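Probable FAD-dependent oxidoreductase PA4991 (Pseudomonas aeruginosa PAO1, PDB 5EZ7) binds one FAD per monomer, probably works as an oxidoreductase on an unknown substrate, and is essential for growth of the bacterium in the sputum of cystic fibrosis patients. Local coordinates at residues E37-S49 and P378-A390. Numbering follows the deposited sequence.
Sequences ESASLGGGQSVKS and PRPPLAEPAWEVA. With FAD (flavin-adenine dinucleotide), chain B.
Leu-41 joins the FAD-binding loop to the C-terminal tail through both of its backbone polar groups: its N donates to Pro-381 O at 2.7 Å, and its O accepts from Ala-383 N at 3.0 Å. These bonds make a single beta bridge, and the Leu-41 side chain lies alongside the tail. Its chi1 of -57° sets CG beside the backbone N, and chi2 of 164° turns CD2 to Pro-380 CG at 3.8 Å and CD1 to Leu-382 CD2 at 3.7 Å. Prolines suit an extended tail that bonds to the loop through few N-H groups. Ala-383 is small, and its CB rests against Ser-40 OG and Gly-43 CA, 3.5 Å from the latter. Ser-40 to Gly-43 form a type II turn, in which Gly-42 readily takes the positive phi. Farther along, Val-47 sends CG1, anti to the backbone N (chi1 176°), to Pro-385 CA at 3.6 Å. One water accepts from Ala-386 N and donates to Val-47 O, linking the loop to helix 386-389.

Helix 157-168 also packs on Leu-41, Val-47 and Leu-382, while the loop's side away from the tail holds the cofactor. Glu-37 bends at chi2, its CG against Pro-380 CB; its OE2 accepts from FAD O3B at 2.8 Å, while OE1 faces O2B at a separation too short to trust. Gln-45 N and NE2 both donate to FAD O2A, and Ser-46 N and OG to O1A. An acidic residue ending strand 33-37, the second of the Rossmann-type sheet, and holding the ribose is characteristic of the FAD domain of the DAO family.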
# COMPACT_ATOMS: atom_id res chain seq x y z
N GLU A 37 -1.63 -9.15 -12.96
CA GLU A 37 -1.59 -9.57 -11.54
C GLU A 37 -1.77 -11.09 -11.47
O GLU A 37 -2.63 -11.66 -12.14
CB GLU A 37 -2.69 -8.85 -10.75
CG GLU A 37 -3.02 -9.47 -9.41
CD GLU A 37 -1.90 -9.25 -8.41
OE1 GLU A 37 -1.35 -10.26 -7.86
OE2 GLU A 37 -1.61 -8.04 -8.19
N SER A 38 -0.93 -11.74 -10.66
CA SER A 38 -0.84 -13.20 -10.61
C SER A 38 -1.71 -13.79 -9.47
O SER A 38 -1.96 -14.99 -9.43
CB SER A 38 0.64 -13.63 -10.47
OG SER A 38 1.25 -13.00 -9.33
N ALA A 39 -2.14 -12.95 -8.55
CA ALA A 39 -3.02 -13.39 -7.48
C ALA A 39 -4.14 -12.36 -7.37
O ALA A 39 -4.85 -12.15 -8.32
CB ALA A 39 -2.25 -13.57 -6.14
N SER A 40 -4.29 -11.70 -6.24
CA SER A 40 -5.42 -10.82 -6.06
C SER A 40 -4.94 -9.39 -5.90
O SER A 40 -3.88 -9.13 -5.30
CB SER A 40 -6.26 -11.30 -4.90
OG SER A 40 -5.52 -11.28 -3.71
N LEU A 41 -5.69 -8.48 -6.47
CA LEU A 41 -5.34 -7.08 -6.42
C LEU A 41 -5.35 -6.56 -4.98
O LEU A 41 -6.29 -6.81 -4.23
CB LEU A 41 -6.34 -6.24 -7.20
CG LEU A 41 -6.60 -6.53 -8.65
CD1 LEU A 41 -7.88 -5.84 -9.06
CD2 LEU A 41 -5.41 -6.08 -9.45
N GLY A 42 -4.33 -5.80 -4.64
CA GLY A 42 -4.09 -5.35 -3.27
C GLY A 42 -3.59 -6.43 -2.30
O GLY A 42 -3.41 -6.15 -1.12
N GLY A 43 -3.35 -7.65 -2.78
CA GLY A 43 -3.19 -8.82 -1.91
C GLY A 43 -1.78 -9.11 -1.34
O GLY A 43 -1.58 -10.10 -0.62
N GLY A 44 -0.80 -8.29 -1.68
CA GLY A 44 0.52 -8.40 -1.04
C GLY A 44 0.44 -7.48 0.17
O GLY A 44 -0.43 -7.63 1.03
N GLN A 45 1.29 -6.48 0.18
CA GLN A 45 1.39 -5.55 1.29
C GLN A 45 0.23 -4.58 1.43
O GLN A 45 -0.10 -4.18 2.54
CB GLN A 45 2.64 -4.73 1.14
CG GLN A 45 3.93 -5.53 1.12
CD GLN A 45 5.09 -4.70 0.57
OE1 GLN A 45 5.75 -3.95 1.29
NE2 GLN A 45 5.30 -4.80 -0.73
N SER A 46 -0.35 -4.15 0.31
CA SER A 46 -1.30 -3.02 0.32
C SER A 46 -2.54 -3.14 1.20
O SER A 46 -2.82 -2.25 1.99
CB SER A 46 -1.77 -2.71 -1.09
OG SER A 46 -0.65 -2.27 -1.80
N VAL A 47 -3.28 -4.22 1.05
CA VAL A 47 -4.50 -4.42 1.85
C VAL A 47 -4.13 -4.78 3.27
O VAL A 47 -4.99 -4.73 4.12
CB VAL A 47 -5.43 -5.48 1.20
CG1 VAL A 47 -6.64 -5.80 2.01
CG2 VAL A 47 -6.01 -4.89 -0.05
N LYS A 48 -2.87 -5.17 3.51
CA LYS A 48 -2.35 -5.40 4.85
C LYS A 48 -1.76 -4.16 5.51
O LYS A 48 -1.33 -4.23 6.66
CB LYS A 48 -1.31 -6.52 4.85
CG LYS A 48 -1.86 -7.85 4.36
CD LYS A 48 -0.74 -8.87 4.41
CE LYS A 48 -1.19 -10.28 4.03
NZ LYS A 48 -1.14 -10.42 2.56
N SER A 49 -1.73 -3.03 4.81
CA SER A 49 -1.22 -1.83 5.44
C SER A 49 -2.21 -1.29 6.47
O SER A 49 -3.36 -1.77 6.58
CB SER A 49 -0.90 -0.74 4.41
OG SER A 49 -2.03 -0.29 3.67
N PRO A 378 -9.23 -12.52 -18.84
CA PRO A 378 -9.48 -13.00 -17.48
C PRO A 378 -9.01 -11.94 -16.45
O PRO A 378 -8.01 -11.27 -16.64
CB PRO A 378 -8.68 -14.31 -17.40
CG PRO A 378 -7.71 -14.28 -18.54
CD PRO A 378 -8.33 -13.43 -19.60
N ARG A 379 -9.81 -11.76 -15.39
CA ARG A 379 -9.64 -10.64 -14.50
C ARG A 379 -9.16 -11.13 -13.15
O ARG A 379 -9.63 -12.14 -12.64
CB ARG A 379 -10.93 -9.87 -14.35
CG ARG A 379 -11.50 -9.45 -15.70
CD ARG A 379 -12.56 -8.38 -15.55
NE ARG A 379 -11.98 -7.10 -15.91
CZ ARG A 379 -11.92 -6.01 -15.15
NH1 ARG A 379 -12.43 -5.95 -13.92
NH2 ARG A 379 -11.33 -4.93 -15.67
N PRO A 380 -8.20 -10.41 -12.58
CA PRO A 380 -7.75 -10.78 -11.23
C PRO A 380 -8.86 -10.50 -10.18
O PRO A 380 -9.68 -9.61 -10.39
CB PRO A 380 -6.51 -9.91 -11.02
CG PRO A 380 -6.72 -8.72 -11.89
CD PRO A 380 -7.62 -9.14 -13.04
N PRO A 381 -8.92 -11.30 -9.11
CA PRO A 381 -9.82 -10.98 -8.01
C PRO A 381 -9.26 -9.89 -7.08
O PRO A 381 -8.08 -9.64 -7.09
CB PRO A 381 -10.00 -12.32 -7.29
CG PRO A 381 -8.82 -13.15 -7.67
CD PRO A 381 -8.24 -12.60 -8.91
N LEU A 382 -10.12 -9.28 -6.28
CA LEU A 382 -9.73 -8.42 -5.19
C LEU A 382 -9.43 -9.18 -3.93
O LEU A 382 -10.07 -10.18 -3.64
CB LEU A 382 -10.83 -7.41 -4.87
CG LEU A 382 -11.11 -6.40 -5.96
CD1 LEU A 382 -12.39 -5.66 -5.59
CD2 LEU A 382 -10.01 -5.37 -6.03
N ALA A 383 -8.45 -8.69 -3.18
CA ALA A 383 -8.07 -9.29 -1.91
C ALA A 383 -9.03 -8.86 -0.80
O ALA A 383 -9.52 -7.73 -0.80
CB ALA A 383 -6.66 -8.89 -1.53
N GLU A 384 -9.27 -9.76 0.14
CA GLU A 384 -9.95 -9.41 1.38
C GLU A 384 -8.92 -8.96 2.43
O GLU A 384 -7.82 -9.44 2.45
CB GLU A 384 -10.70 -10.60 1.95
CG GLU A 384 -11.79 -11.16 1.04
CD GLU A 384 -12.75 -12.11 1.77
OE1 GLU A 384 -13.48 -11.64 2.70
OE2 GLU A 384 -12.79 -13.30 1.39
N PRO A 385 -9.30 -8.03 3.30
CA PRO A 385 -8.42 -7.71 4.42
C PRO A 385 -8.28 -8.88 5.40
O PRO A 385 -9.19 -9.65 5.53
CB PRO A 385 -9.14 -6.55 5.08
CG PRO A 385 -10.58 -6.75 4.74
CD PRO A 385 -10.57 -7.29 3.36
N ALA A 386 -7.14 -9.03 6.04
CA ALA A 386 -6.87 -10.14 7.02
C ALA A 386 -7.89 -10.25 8.20
O ALA A 386 -8.26 -11.33 8.62
CB ALA A 386 -5.45 -10.01 7.56
N TRP A 387 -8.38 -9.12 8.67
CA TRP A 387 -9.44 -9.08 9.68
C TRP A 387 -10.76 -9.78 9.28
O TRP A 387 -11.51 -10.22 10.18
CB TRP A 387 -9.73 -7.66 10.22
CG TRP A 387 -9.56 -6.53 9.32
CD1 TRP A 387 -10.52 -5.86 8.66
CD2 TRP A 387 -8.34 -5.85 9.04
NE1 TRP A 387 -9.97 -4.83 7.94
CE2 TRP A 387 -8.63 -4.80 8.18
CE3 TRP A 387 -7.02 -6.05 9.43
CZ2 TRP A 387 -7.65 -3.96 7.67
CZ3 TRP A 387 -6.06 -5.20 8.95
CH2 TRP A 387 -6.37 -4.19 8.08
N GLU A 388 -11.06 -9.88 7.99
CA GLU A 388 -12.19 -10.71 7.58
C GLU A 388 -11.80 -12.18 7.47
O GLU A 388 -12.58 -13.04 7.83
CB GLU A 388 -12.88 -10.18 6.31
CG GLU A 388 -13.54 -8.81 6.52
CD GLU A 388 -14.76 -8.79 7.48
OE1 GLU A 388 -15.14 -7.67 7.91
OE2 GLU A 388 -15.35 -9.87 7.81
N VAL A 389 -10.57 -12.48 7.08
CA VAL A 389 -10.14 -13.88 6.93
C VAL A 389 -9.72 -14.52 8.26
O VAL A 389 -9.98 -15.71 8.50
CB VAL A 389 -8.99 -13.99 5.89
CG1 VAL A 389 -8.62 -15.46 5.64
CG2 VAL A 389 -9.37 -13.30 4.57
N ALA A 390 -9.09 -13.75 9.14
CA ALA A 390 -8.52 -14.29 10.39
C ALA A 390 -9.59 -14.63 11.45
O ALA A 390 -9.40 -15.52 12.26
CB ALA A 390 -7.46 -13.35 10.97
PA FAD B . 2.18 -4.88 -3.06
O1A FAD B . 0.97 -4.31 -2.39
O2A FAD B . 2.97 -5.98 -2.40
O5B FAD B . 1.72 -5.34 -4.50
C5B FAD B . 2.53 -6.14 -5.34
C4B FAD B . 1.57 -6.90 -6.23
O4B FAD B . 2.32 -7.59 -7.25
C3B FAD B . 0.76 -7.93 -5.44
O3B FAD B . -0.64 -7.73 -5.62
C2B FAD B . 1.24 -9.26 -6.00
O2B FAD B . 0.25 -10.28 -6.04
C1B FAD B . 1.73 -8.87 -7.40
N9A FAD B . 2.75 -9.78 -7.93
C8A FAD B . 3.80 -10.29 -7.27
N7A FAD B . 4.51 -11.10 -8.07
C5A FAD B . 3.92 -11.10 -9.27
C6A FAD B . 4.18 -11.76 -10.56
N6A FAD B . 5.25 -12.56 -10.68
N1A FAD B . 3.35 -11.52 -11.59
C2A FAD B . 2.28 -10.70 -11.45
N3A FAD B . 1.98 -10.07 -10.29
C4A FAD B . 2.76 -10.24 -9.19
N1 FAD B . 2.49 2.54 4.14
C2 FAD B . 1.88 3.69 4.48
O2 FAD B . 2.07 4.71 3.76
N3 FAD B . 1.08 3.80 5.55
C4 FAD B . 0.84 2.77 6.36
O4 FAD B . 0.08 2.89 7.35
C4X FAD B . 1.46 1.48 6.06
N5 FAD B . 1.26 0.40 6.84
C5X FAD B . 1.82 -0.78 6.55
C6 FAD B . 1.57 -1.87 7.37
C7 FAD B . 2.13 -3.10 7.11
C7M FAD B . 1.83 -4.27 8.00
C8 FAD B . 2.99 -3.27 5.91
C8M FAD B . 3.62 -4.60 5.55
C9 FAD B . 3.25 -2.18 5.10
C9A FAD B . 2.70 -0.93 5.36
N10 FAD B . 2.94 0.21 4.54
C10 FAD B . 2.32 1.42 4.86
C1' FAD B . 3.77 0.13 3.35
C2' FAD B . 2.88 -0.26 2.18
O2' FAD B . 1.98 -1.32 2.54
C3' FAD B . 3.71 -0.65 0.97
O3' FAD B . 4.77 0.32 0.80
C4' FAD B . 2.85 -0.68 -0.30
O4' FAD B . 1.55 -1.22 -0.04
C5' FAD B . 3.50 -1.52 -1.38
O5' FAD B . 2.73 -1.39 -2.59
P FAD B . 3.14 -2.26 -3.86
O1P FAD B . 2.03 -2.18 -4.87
O2P FAD B . 4.52 -1.85 -4.23
O3P FAD B . 3.30 -3.74 -3.25
O HOH W 1 -5.29 -6.81 5.93